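Local coordinates for malonyl-CoA-[acyl-carrier-protein] transacylase (PDB 3TQE) that probably transfers the malonyl group from malonyl-CoA to holo-acyl carrier protein, releasing CoA, at residues F37-S42 against L109-A114; G98-L103 against V115-K120; I140-A145 against N185-E190; E178-A183 against A195-V200. All blocks are in the same frame, centred on the assembly; numbering follows the deposited sequence.

Contact 1: residues F37-S42 against L109-A114; sequences FQQASS and LKFEEA
Gln39 meets the Phe111 ring with its CB and its amide oxygen, and its conformation sets most of this contact. With CG anti to the carbonyl carbon (chi1 -72°) and the chain extended beyond it, the side chain of Gln39 leaves helix 31-44 toward the start of helix 111-128. Its CB meets the Phe111 ring at the edge, in the ring plane, 4.0 Å from CE2. Farther out, OE1 comes at a slant to the ring, 3.6 Å from Phe111 CD2, and the amide is turned 55° from the ring, so the two flat groups are not stacked. Phe111 reaches back because its CG is anti to its own backbone N (chi1 175°), which carries the far end of the ring to helix 31-44. There CZ packs on Ala40 CB at 4.1 Å.

Glu112 comes in beside the same glutamine, OE2 3.6 Å from Gln39 CG. Carboxylate and amide do not bond directly. Instead one water donates to both, 2.9 Å from Gln39 OE1 and 3.1 Å from Glu112 OE2. Gln39 OE1 also accepts a hydrogen bond from Arg79 of helix 63-83, so this oxygen is held by a protein donor and a water, which should restrict rotation of the amide.

Below these polar groups, Phe111 is buried against Thr72 of helix 63-83 and Val104 of helix 97-105. The arrangement is helix-helix packing in the large, hydrolase-like part of the acyltransferase fold: an aromatic from the first turn of one helix wedged against its neighbour, with a water-bridged polar pair along the edge.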
loop_
_atom_site.group_PDB
_atom_site.type_symbol
_atom_site.label_atom_id
_atom_site.label_comp_id
_atom_site.label_asym_id
_atom_site.label_seq_id
_atom_site.Cartn_x
_atom_site.Cartn_y
_atom_site.Cartn_z
ATOM N N PHE A 37 -12.232 -12.600 6.620
ATOM C CA PHE A 37 -11.540 -12.410 7.872
ATOM C C PHE A 37 -11.394 -13.731 8.598
ATOM O O PHE A 37 -10.391 -13.931 9.276
ATOM C CB PHE A 37 -12.222 -11.361 8.745
ATOM C CG PHE A 37 -11.806 -9.962 8.416
ATOM C CD1 PHE A 37 -10.801 -9.345 9.116
ATOM C CD2 PHE A 37 -12.364 -9.288 7.349
ATOM C CE1 PHE A 37 -10.388 -8.079 8.787
ATOM C CE2 PHE A 37 -11.939 -8.013 7.016
ATOM C CZ PHE A 37 -10.964 -7.412 7.738
ATOM N N GLN A 38 -12.361 -14.635 8.465
ATOM C CA GLN A 38 -12.249 -15.958 9.081
ATOM C C GLN A 38 -11.079 -16.734 8.491
ATOM O O GLN A 38 -10.338 -17.408 9.210
ATOM C CB GLN A 38 -13.552 -16.743 8.912
ATOM C CG GLN A 38 -14.640 -16.357 9.909
ATOM C CD GLN A 38 -16.040 -16.871 9.544
ATOM O OE1 GLN A 38 -16.282 -17.399 8.449
ATOM N NE2 GLN A 38 -16.966 -16.719 10.479
ATOM N N GLN A 39 -10.923 -16.646 7.176
ATOM C CA GLN A 39 -9.797 -17.275 6.507
ATOM C C GLN A 39 -8.498 -16.707 7.046
ATOM O O GLN A 39 -7.567 -17.448 7.341
ATOM C CB GLN A 39 -9.887 -17.052 5.008
ATOM C CG GLN A 39 -10.990 -17.882 4.392
ATOM C CD GLN A 39 -11.297 -17.518 2.984
ATOM O OE1 GLN A 39 -10.650 -16.670 2.403
ATOM N NE2 GLN A 39 -12.278 -18.188 2.405
ATOM N N ALA A 40 -8.410 -15.396 7.131
ATOM C CA ALA A 40 -7.215 -14.786 7.661
ATOM C C ALA A 40 -6.949 -15.206 9.095
ATOM O O ALA A 40 -5.821 -15.495 9.458
ATOM C CB ALA A 40 -7.293 -13.290 7.552
ATOM N N SER A 41 -7.996 -15.243 9.900
ATOM C CA SER A 41 -7.874 -15.610 11.296
ATOM C C SER A 41 -7.403 -17.031 11.459
ATOM O O SER A 41 -6.652 -17.309 12.386
ATOM C CB SER A 41 -9.211 -15.426 12.001
ATOM O OG SER A 41 -9.547 -14.058 12.030
ATOM N N SER A 42 -7.833 -17.921 10.582
ATOM C CA SER A 42 -7.356 -19.283 10.645
ATOM C C SER A 42 -5.860 -19.343 10.355
ATOM O O SER A 42 -5.120 -20.107 10.990
ATOM C CB SER A 42 -8.167 -20.169 9.721
ATOM O OG SER A 42 -9.480 -20.278 10.241
ATOM N N LEU A 109 -0.871 -14.891 -5.737
ATOM C CA LEU A 109 -0.597 -15.395 -4.384
ATOM C C LEU A 109 -1.884 -15.887 -3.765
ATOM O O LEU A 109 -2.931 -15.241 -3.903
ATOM C CB LEU A 109 -0.085 -14.303 -3.433
ATOM C CG LEU A 109 1.195 -13.572 -3.730
ATOM C CD1 LEU A 109 1.439 -12.509 -2.658
ATOM C CD2 LEU A 109 2.346 -14.585 -3.816
ATOM N N LYS A 110 -1.805 -17.012 -3.076
ATOM C CA LYS A 110 -2.932 -17.539 -2.333
ATOM C C LYS A 110 -3.169 -16.640 -1.134
ATOM O O LYS A 110 -2.233 -16.299 -0.425
ATOM C CB LYS A 110 -2.649 -18.962 -1.843
ATOM C CG LYS A 110 -3.826 -19.585 -1.124
ATOM C CD LYS A 110 -3.633 -21.063 -0.821
ATOM C CE LYS A 110 -4.843 -21.587 -0.077
ATOM N NZ LYS A 110 -5.107 -23.022 -0.349
ATOM N N PHE A 111 -4.416 -16.258 -0.907
ATOM C CA PHE A 111 -4.736 -15.328 0.167
ATOM C C PHE A 111 -4.156 -15.736 1.516
ATOM O O PHE A 111 -3.503 -14.936 2.160
ATOM C CB PHE A 111 -6.251 -15.136 0.255
ATOM C CG PHE A 111 -6.685 -14.304 1.388
ATOM C CD1 PHE A 111 -6.174 -13.050 1.553
ATOM C CD2 PHE A 111 -7.589 -14.763 2.297
ATOM C CE1 PHE A 111 -6.550 -12.277 2.582
ATOM C CE2 PHE A 111 -7.978 -13.964 3.353
ATOM C CZ PHE A 111 -7.448 -12.735 3.490
ATOM N N GLU A 112 -4.420 -16.954 1.975
ATOM C CA GLU A 112 -4.028 -17.319 3.342
ATOM C C GLU A 112 -2.496 -17.386 3.447
ATOM O O GLU A 112 -1.924 -17.031 4.469
ATOM C CB GLU A 112 -4.677 -18.633 3.743
ATOM C CG GLU A 112 -6.197 -18.508 3.885
ATOM C CD GLU A 112 -6.993 -19.592 3.141
ATOM O OE1 GLU A 112 -6.454 -20.712 2.941
ATOM O OE2 GLU A 112 -8.157 -19.321 2.721
ATOM N N GLU A 113 -1.833 -17.737 2.356
ATOM C CA GLU A 113 -0.374 -17.694 2.338
ATOM C C GLU A 113 0.117 -16.260 2.423
ATOM O O GLU A 113 1.066 -15.943 3.145
ATOM C CB GLU A 113 0.163 -18.423 1.118
ATOM C CG GLU A 113 -0.210 -19.899 1.194
ATOM C CD GLU A 113 0.243 -20.762 0.056
ATOM O OE1 GLU A 113 0.906 -20.261 -0.881
ATOM O OE2 GLU A 113 -0.096 -21.985 0.120
ATOM N N ALA A 114 -0.552 -15.378 1.706
ATOM C CA ALA A 114 -0.197 -13.972 1.744
ATOM C C ALA A 114 -0.421 -13.372 3.125
ATOM O O ALA A 114 0.347 -12.521 3.551
ATOM C CB ALA A 114 -0.932 -13.192 0.648
HETATM O O HOH W 1 -9.095 -17.795 0.250
#

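Contact 2: residues G98-L103 against V115-K120; sequences GEYAAL and VKLVEK
Tyr100 carries the whole contact from the side of helix 97-105, offering its ring to two residues of helix 111-128. The first interaction is a CH-pi contact. Val118 CG1 sits over one face of the Tyr100 ring, 3.9 Å from the centroid and 26° off the normal. It is shifted toward the rim at the root of the side chain, so its nearest ring atom is CG, at 3.6 Å. This branch of Val118 lies anti to the carbonyl carbon (chi1 -58°), and the valine and tyrosine side chains run antiparallel.

The second interaction is plain apolar contact at the ring edge. Leu117 CD2 lies near the ring plane, 3.7 Å from Tyr100 CE1, and the leucine stands roughly perpendicular to the tyrosine. Consecutive residues of one helix thus cover a face and an edge of the same ring.

Backbone bonding stays within each helix, for example from Leu103 N to Glu99 O. Around the pair, helix 210-220 adds Leu216 and Ile220, both touching Tyr100 and Leu117, while Leu251 reaches Tyr100 and Leu71 reaches Val118. Glu99 turns elsewhere, bonding to His234 and to the backbone N of Asn235.

With no hydrogen bond across the segments and all three touching residues buried, the two helices are held here by dispersion and hydrophobic burial; one of them, 97-105, directly follows the probable nucleophile elbow at Ser96, the predicted active-site residue.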
loop_
_atom_site.group_PDB
_atom_site.type_symbol
_atom_site.label_atom_id
_atom_site.label_comp_id
_atom_site.label_asym_id
_atom_site.label_seq_id
_atom_site.Cartn_x
_atom_site.Cartn_y
_atom_site.Cartn_z
ATOM N N GLY A 98 -0.061 -2.800 0.037
ATOM C CA GLY A 98 -1.109 -2.977 -0.926
ATOM C C GLY A 98 -0.707 -3.799 -2.117
ATOM O O GLY A 98 -1.539 -4.381 -2.784
ATOM N N GLU A 99 0.579 -3.848 -2.410
ATOM C CA GLU A 99 1.027 -4.637 -3.527
ATOM C C GLU A 99 0.730 -6.123 -3.315
ATOM O O GLU A 99 0.431 -6.833 -4.264
ATOM C CB GLU A 99 2.516 -4.370 -3.713
ATOM C CG GLU A 99 3.128 -5.054 -4.888
ATOM C CD GLU A 99 4.362 -4.278 -5.367
ATOM O OE1 GLU A 99 4.245 -3.034 -5.579
ATOM O OE2 GLU A 99 5.425 -4.922 -5.535
ATOM N N TYR A 100 0.744 -6.571 -2.058
ATOM C CA TYR A 100 0.398 -7.950 -1.770
ATOM C C TYR A 100 -1.055 -8.185 -2.019
ATOM O O TYR A 100 -1.432 -9.267 -2.465
ATOM C CB TYR A 100 0.737 -8.328 -0.338
ATOM C CG TYR A 100 2.231 -8.386 -0.121
ATOM C CD1 TYR A 100 2.893 -9.587 -0.194
ATOM C CD2 TYR A 100 2.986 -7.233 0.105
ATOM C CE1 TYR A 100 4.258 -9.660 -0.030
ATOM C CE2 TYR A 100 4.382 -7.290 0.234
ATOM C CZ TYR A 100 4.994 -8.520 0.206
ATOM O OH TYR A 100 6.352 -8.591 0.336
ATOM N N ALA A 101 -1.893 -7.217 -1.658
ATOM C CA ALA A 101 -3.293 -7.362 -1.946
ATOM C C ALA A 101 -3.525 -7.448 -3.433
ATOM O O ALA A 101 -4.305 -8.271 -3.884
ATOM C CB ALA A 101 -4.095 -6.206 -1.347
ATOM N N ALA A 102 -2.836 -6.620 -4.201
ATOM C CA ALA A 102 -2.978 -6.641 -5.665
ATOM C C ALA A 102 -2.596 -8.021 -6.186
ATOM O O ALA A 102 -3.270 -8.599 -7.026
ATOM C CB ALA A 102 -2.133 -5.571 -6.279
ATOM N N LEU A 103 -1.516 -8.584 -5.665
ATOM C CA LEU A 103 -1.090 -9.880 -6.116
ATOM C C LEU A 103 -2.019 -11.010 -5.736
ATOM O O LEU A 103 -2.202 -11.948 -6.500
ATOM C CB LEU A 103 0.317 -10.185 -5.631
ATOM C CG LEU A 103 1.412 -9.380 -6.308
ATOM C CD1 LEU A 103 2.690 -9.514 -5.515
ATOM C CD2 LEU A 103 1.586 -9.810 -7.782
ATOM N N VAL A 115 -1.481 -13.776 3.804
ATOM C CA VAL A 115 -1.732 -13.290 5.155
ATOM C C VAL A 115 -0.560 -13.624 6.056
ATOM O O VAL A 115 -0.062 -12.774 6.810
ATOM C CB VAL A 115 -3.047 -13.861 5.711
ATOM C CG1 VAL A 115 -3.181 -13.614 7.224
ATOM C CG2 VAL A 115 -4.195 -13.285 4.958
ATOM N N LYS A 116 -0.123 -14.873 6.000
ATOM C CA LYS A 116 0.998 -15.277 6.842
ATOM C C LYS A 116 2.263 -14.517 6.446
ATOM O O LYS A 116 3.061 -14.115 7.292
ATOM C CB LYS A 116 1.230 -16.762 6.731
ATOM C CG LYS A 116 0.115 -17.593 7.252
ATOM C CD LYS A 116 0.491 -19.061 7.199
ATOM C CE LYS A 116 -0.591 -19.946 7.733
ATOM N NZ LYS A 116 -0.250 -21.376 7.409
ATOM N N LEU A 117 2.448 -14.321 5.153
ATOM C CA LEU A 117 3.632 -13.676 4.662
ATOM C C LEU A 117 3.685 -12.205 5.118
ATOM O O LEU A 117 4.743 -11.699 5.475
ATOM C CB LEU A 117 3.663 -13.737 3.147
ATOM C CG LEU A 117 4.885 -13.159 2.484
ATOM C CD1 LEU A 117 6.148 -13.908 2.895
ATOM C CD2 LEU A 117 4.667 -13.172 0.991
ATOM N N VAL A 118 2.563 -11.502 5.062
ATOM C CA VAL A 118 2.610 -10.101 5.441
ATOM C C VAL A 118 2.679 -9.923 6.942
ATOM O O VAL A 118 3.190 -8.918 7.396
ATOM C CB VAL A 118 1.509 -9.239 4.801
ATOM C CG1 VAL A 118 1.579 -9.303 3.277
ATOM C CG2 VAL A 118 0.130 -9.565 5.336
ATOM N N GLU A 119 2.189 -10.902 7.711
ATOM C CA GLU A 119 2.448 -10.872 9.123
ATOM C C GLU A 119 3.942 -10.928 9.370
ATOM O O GLU A 119 4.464 -10.157 10.166
ATOM C CB GLU A 119 1.757 -12.014 9.827
ATOM C CG GLU A 119 2.046 -11.989 11.314
ATOM C CD GLU A 119 1.432 -13.110 12.069
ATOM O OE1 GLU A 119 1.593 -14.270 11.633
ATOM O OE2 GLU A 119 0.803 -12.815 13.117
ATOM N N LYS A 120 4.628 -11.815 8.657
ATOM C CA LYS A 120 6.071 -11.899 8.791
ATOM C C LYS A 120 6.739 -10.626 8.314
ATOM O O LYS A 120 7.670 -10.118 8.946
ATOM C CB LYS A 120 6.631 -13.091 8.036
ATOM C CG LYS A 120 6.403 -14.421 8.730
ATOM C CD LYS A 120 6.682 -15.543 7.757
ATOM C CE LYS A 120 6.463 -16.903 8.385
ATOM N NZ LYS A 120 6.650 -17.984 7.361
#

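Contact 3: residues I140-A145 against N185-E190; sequences IGLNEA and NMAKTE
Near where Leu142 packs on Ala187 and Glu190, the carbonyl oxygen of Asn185 is gripped twice by Thr189. The hydroxyl donates from Thr189 OG1 to Asn185 O at 2.8 Å, and the backbone donates from Thr189 N to the same oxygen at 3.0 Å. The two donors come from opposite faces of the carbonyl plane, OG1 standing 36° out of it. Both bonds lie in the last turn of helix 177-189, on its exposed side.

The contact itself belongs to Leu142. Its CG is anti to the carbonyl carbon (chi1 -63°), and the side chain projects across to the helix end, where its two methyls divide the work. CD1 lies 3.8 Å from Ala187 CB and equally far from Ala187 O. CD2 comes 3.7 Å from Glu190 O. The leucine therefore fits against one small side chain and two backbone carbonyls, with CD1 also reaching Glu190 CB at 4.4 Å. The carboxylate of Glu190 turns off in another direction.

Just past Leu142, Asn143 is the N-cap of helix 144-155: its OD1 caps a backbone N just beyond the segment, while Glu146 accepts from the N of Asn143, a pairing consistent with a capping box.

Leu142 thus stands in the turn between strand 134-140 and helix 144-155, touching Ile147 and Ile150 of that helix and Ala192 of the loop after helix 177-189. Ala187 also rests on Ala195 of the edge strand 194-197, so two helices and the border of the mixed sheet converge on this point.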
loop_
_atom_site.group_PDB
_atom_site.type_symbol
_atom_site.label_atom_id
_atom_site.label_comp_id
_atom_site.label_asym_id
_atom_site.label_seq_id
_atom_site.Cartn_x
_atom_site.Cartn_y
_atom_site.Cartn_z
ATOM N N ILE A 140 5.830 18.236 2.138
ATOM C CA ILE A 140 4.871 18.700 1.149
ATOM C C ILE A 140 5.359 20.019 0.621
ATOM O O ILE A 140 5.682 20.912 1.402
ATOM C CB ILE A 140 3.483 18.838 1.756
ATOM C CG1 ILE A 140 3.024 17.473 2.276
ATOM C CG2 ILE A 140 2.523 19.422 0.734
ATOM C CD1 ILE A 140 1.603 17.416 2.749
ATOM N N GLY A 141 5.444 20.131 -0.699
ATOM C CA GLY A 141 5.754 21.396 -1.355
ATOM C C GLY A 141 7.107 21.533 -2.015
ATOM O O GLY A 141 7.417 22.610 -2.575
ATOM N N LEU A 142 7.923 20.483 -1.970
ATOM C CA LEU A 142 9.195 20.437 -2.678
ATOM C C LEU A 142 9.161 19.279 -3.664
ATOM O O LEU A 142 8.455 18.292 -3.440
ATOM C CB LEU A 142 10.359 20.215 -1.711
ATOM C CG LEU A 142 10.618 21.296 -0.672
ATOM C CD1 LEU A 142 11.772 20.858 0.198
ATOM C CD2 LEU A 142 10.919 22.639 -1.320
ATOM N N ASN A 143 9.958 19.373 -4.713
ATOM C CA ASN A 143 10.013 18.274 -5.670
ATOM C C ASN A 143 11.050 17.239 -5.263
ATOM O O ASN A 143 11.811 17.432 -4.300
ATOM C CB ASN A 143 10.200 18.782 -7.099
ATOM C CG ASN A 143 11.482 19.535 -7.295
ATOM O OD1 ASN A 143 12.564 19.053 -6.960
ATOM N ND2 ASN A 143 11.379 20.709 -7.894
ATOM N N GLU A 144 11.051 16.110 -5.955
ATOM C CA GLU A 144 11.896 14.986 -5.574
ATOM C C GLU A 144 13.374 15.365 -5.637
ATOM O O GLU A 144 14.142 14.981 -4.770
ATOM C CB GLU A 144 11.626 13.758 -6.458
ATOM C CG GLU A 144 12.258 12.469 -5.919
ATOM C CD GLU A 144 12.242 11.290 -6.903
ATOM O OE1 GLU A 144 11.347 11.223 -7.784
ATOM O OE2 GLU A 144 13.135 10.417 -6.776
ATOM N N ALA A 145 13.769 16.098 -6.669
ATOM C CA ALA A 145 15.158 16.534 -6.821
ATOM C C ALA A 145 15.616 17.362 -5.630
ATOM O O ALA A 145 16.733 17.191 -5.126
ATOM C CB ALA A 145 15.313 17.338 -8.092
ATOM N N ASN A 185 13.991 19.523 8.793
ATOM C CA ASN A 185 14.253 20.913 9.111
ATOM C C ASN A 185 14.833 21.663 7.914
ATOM O O ASN A 185 14.451 22.798 7.645
ATOM C CB ASN A 185 15.171 20.990 10.331
ATOM C CG ASN A 185 15.085 22.315 11.004
ATOM O OD1 ASN A 185 14.015 22.748 11.431
ATOM N ND2 ASN A 185 16.173 22.966 11.093
HETATM N N MSE A 186 15.728 21.017 7.166
HETATM C CA MSE A 186 16.247 21.617 5.945
HETATM C C MSE A 186 15.153 21.826 4.927
HETATM O O MSE A 186 15.148 22.813 4.212
HETATM C CB MSE A 186 17.308 20.752 5.321
HETATM C CG MSE A 186 18.551 20.728 6.019
HETATM SE SE MSE A 186 19.876 19.799 4.973
HETATM C CE MSE A 186 21.128 19.674 6.367
ATOM N N ALA A 187 14.219 20.891 4.836
ATOM C CA ALA A 187 13.143 21.053 3.872
ATOM C C ALA A 187 12.331 22.292 4.186
ATOM O O ALA A 187 11.961 23.033 3.295
ATOM C CB ALA A 187 12.264 19.822 3.851
ATOM N N LYS A 188 12.064 22.522 5.463
ATOM C CA LYS A 188 11.354 23.719 5.880
ATOM C C LYS A 188 12.150 24.950 5.515
ATOM O O LYS A 188 11.587 25.934 4.990
ATOM C CB LYS A 188 11.113 23.669 7.380
ATOM C CG LYS A 188 9.817 23.013 7.729
ATOM C CD LYS A 188 8.688 23.997 7.407
ATOM C CE LYS A 188 7.372 23.577 7.959
ATOM N NZ LYS A 188 6.289 24.439 7.422
ATOM N N THR A 189 13.459 24.877 5.732
ATOM C CA THR A 189 14.365 25.958 5.401
ATOM C C THR A 189 14.323 26.287 3.908
ATOM O O THR A 189 14.374 27.453 3.512
ATOM C CB THR A 189 15.787 25.644 5.894
ATOM O OG1 THR A 189 15.733 25.302 7.291
ATOM C CG2 THR A 189 16.697 26.828 5.716
ATOM N N GLU A 190 14.139 25.259 3.081
ATOM C CA GLU A 190 14.068 25.415 1.623
ATOM C C GLU A 190 12.658 25.721 1.091
ATOM O O GLU A 190 12.447 25.794 -0.135
ATOM C CB GLU A 190 14.623 24.155 0.954
ATOM C CG GLU A 190 16.098 23.889 1.218
ATOM C CD GLU A 190 17.040 24.931 0.634
ATOM O OE1 GLU A 190 16.993 25.153 -0.596
ATOM O OE2 GLU A 190 17.851 25.512 1.404
#

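Contact 4: residues E178-A183 against A195-V200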
loop_
_atom_site.group_PDB
_atom_site.type_symbol
_atom_site.label_atom_id
_atom_site.label_comp_id
_atom_site.label_asym_id
_atom_site.label_seq_id
_atom_site.Cartn_x
_atom_site.Cartn_y
_atom_site.Cartn_z
ATOM N N GLU A 178 17.513 10.821 13.642
ATOM C CA GLU A 178 18.164 12.128 13.742
ATOM C C GLU A 178 18.292 12.743 12.362
ATOM O O GLU A 178 18.131 13.957 12.186
ATOM C CB GLU A 178 19.544 11.994 14.382
ATOM C CG GLU A 178 19.520 11.425 15.795
ATOM C CD GLU A 178 19.656 9.878 15.847
ATOM O OE1 GLU A 178 19.587 9.223 14.768
ATOM O OE2 GLU A 178 19.842 9.347 16.979
ATOM N N ALA A 179 18.595 11.907 11.369
ATOM C CA ALA A 179 18.797 12.350 10.010
ATOM C C ALA A 179 17.499 12.800 9.383
ATOM O O ALA A 179 17.452 13.786 8.672
ATOM C CB ALA A 179 19.442 11.239 9.198
ATOM N N VAL A 180 16.435 12.043 9.626
ATOM C CA VAL A 180 15.121 12.459 9.190
ATOM C C VAL A 180 14.790 13.837 9.759
ATOM O O VAL A 180 14.336 14.701 9.031
ATOM C CB VAL A 180 14.056 11.402 9.538
ATOM C CG1 VAL A 180 12.655 11.974 9.385
ATOM C CG2 VAL A 180 14.302 10.180 8.675
ATOM N N ASP A 181 15.032 14.050 11.042
ATOM C CA ASP A 181 14.718 15.347 11.626
ATOM C C ASP A 181 15.551 16.451 10.985
ATOM O O ASP A 181 15.051 17.531 10.714
ATOM C CB ASP A 181 14.908 15.312 13.135
ATOM C CG ASP A 181 13.806 14.588 13.855
ATOM O OD1 ASP A 181 12.734 14.379 13.260
ATOM O OD2 ASP A 181 13.987 14.255 15.063
ATOM N N ARG A 182 16.829 16.186 10.737
ATOM C CA ARG A 182 17.685 17.171 10.087
ATOM C C ARG A 182 17.187 17.500 8.697
ATOM O O ARG A 182 17.153 18.644 8.308
ATOM C CB ARG A 182 19.129 16.707 10.014
ATOM C CG ARG A 182 19.846 16.659 11.334
ATOM C CD ARG A 182 21.330 16.437 11.161
ATOM N NE ARG A 182 21.706 15.221 10.458
ATOM C CZ ARG A 182 21.873 14.023 11.005
ATOM N NH1 ARG A 182 21.668 13.784 12.295
ATOM N NH2 ARG A 182 22.237 13.023 10.228
ATOM N N ALA A 183 16.786 16.476 7.965
ATOM C CA ALA A 183 16.291 16.647 6.620
ATOM C C ALA A 183 14.981 17.415 6.609
ATOM O O ALA A 183 14.763 18.275 5.742
ATOM C CB ALA A 183 16.098 15.297 5.966
ATOM N N ALA A 195 6.773 19.818 6.732
ATOM C CA ALA A 195 7.882 18.858 6.862
ATOM C C ALA A 195 7.800 18.338 8.272
ATOM O O ALA A 195 8.226 19.016 9.232
ATOM C CB ALA A 195 9.221 19.497 6.576
ATOM N N LYS A 196 7.195 17.166 8.429
ATOM C CA LYS A 196 6.776 16.673 9.736
ATOM C C LYS A 196 7.023 15.188 9.858
ATOM O O LYS A 196 6.830 14.473 8.898
ATOM C CB LYS A 196 5.264 16.919 9.902
ATOM C CG LYS A 196 4.775 16.822 11.331
ATOM C CD LYS A 196 3.431 17.513 11.496
ATOM C CE LYS A 196 3.215 17.969 12.935
ATOM N NZ LYS A 196 1.842 18.530 13.153
ATOM N N ARG A 197 7.391 14.719 11.038
ATOM C CA ARG A 197 7.432 13.288 11.276
ATOM C C ARG A 197 6.043 12.680 11.127
ATOM O O ARG A 197 5.047 13.300 11.503
ATOM C CB ARG A 197 7.901 12.989 12.692
ATOM C CG ARG A 197 9.333 13.302 12.933
ATOM C CD ARG A 197 10.200 12.121 12.675
ATOM N NE ARG A 197 10.197 11.184 13.802
ATOM C CZ ARG A 197 11.139 11.075 14.753
ATOM N NH1 ARG A 197 12.221 11.825 14.773
ATOM N NH2 ARG A 197 10.996 10.167 15.703
ATOM N N ILE A 198 5.990 11.489 10.563
ATOM C CA ILE A 198 4.782 10.664 10.510
ATOM C C ILE A 198 4.854 9.745 11.733
ATOM O O ILE A 198 5.954 9.354 12.124
ATOM C CB ILE A 198 4.781 9.793 9.229
ATOM C CG1 ILE A 198 4.842 10.661 7.972
ATOM C CG2 ILE A 198 3.561 8.896 9.164
ATOM C CD1 ILE A 198 5.053 9.860 6.716
ATOM N N PRO A 199 3.703 9.381 12.338
ATOM C CA PRO A 199 3.702 8.527 13.540
ATOM C C PRO A 199 3.948 7.037 13.270
ATOM O O PRO A 199 3.079 6.185 13.498
ATOM C CB PRO A 199 2.295 8.757 14.116
ATOM C CG PRO A 199 1.477 9.092 12.944
ATOM C CD PRO A 199 2.363 9.941 12.090
ATOM N N VAL A 200 5.137 6.740 12.777
ATOM C CA VAL A 200 5.615 5.374 12.625
ATOM C C VAL A 200 7.026 5.313 13.202
ATOM O O VAL A 200 7.735 6.314 13.266
ATOM C CB VAL A 200 5.621 4.928 11.155
ATOM C CG1 VAL A 200 4.191 4.896 10.590
ATOM C CG2 VAL A 200 6.523 5.838 10.317
#
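Asp181 and Arg197 form a salt bridge between helix 177-189 and the edge strand 194-197. Arg197 NH1 donates to Asp181 OD1 at 3.0 Å with an angle of 157° at the hydrogen. The acceptor lies near the guanidinium plane, at its edge, and OD1 is met on its syn side, 33° out of the carboxylate plane. OD2 is also 3.0 Å from NH1, so this one nitrogen faces both oxygens. The two flat groups are only 20° from parallel, as suits an edge-on meeting.

Just inside the charged pair, the arginine's aliphatic part makes contact too. Its CD lies 3.4 Å from Asp181 OD1 and 4.1 Å from Val180 CG1. Arg197 gets there by bending: CG is anti to the carbonyl carbon, then the chain turns at chi2 and chi3, folding the guanidinium back toward the helix.

Further out, Val180 is buried on Ala135 and Val160, which seats the helix on the sheet. Arg197 also touches Ala135 and Ser177, and backbone bonds from Lys196 to Ala138 and from Ile198 to Met136 tie its strand to strand 134-140. On another side of the helix, Arg182 bonds to Gln158 and to the carbonyl of Ala154.

The chemistry is thus mixed: a valine settles the helix against the sheet, while a partly solvent-accessible salt bridge, probably weakened by water, spans the exposed side of the interface.

How the contacts relate
The contacts fall into two pairs. Contacts 1 and 2 share helix 111-128, their centres 9 Å apart, and touch where Leu109 CD1 comes 3.9 Å from Leu103 CB. Contacts 3 and 4 share helix 177-189, their centres 12 Å apart, with Lys188 CG 3.7 Å from Ala195 CB. The first pair lies in the large hydrolase-like part, the second in the ferredoxin-like part; contacts 2 and 4, the nearest across the two parts, are about 27 Å apart between centres. The predicted active site lies between: the side chain of Tyr100 is about 7 Å from that of Ser96 and from the glycine bound in the pocket with Ser96 and His205, and that of Val180 about 11 Å from His205.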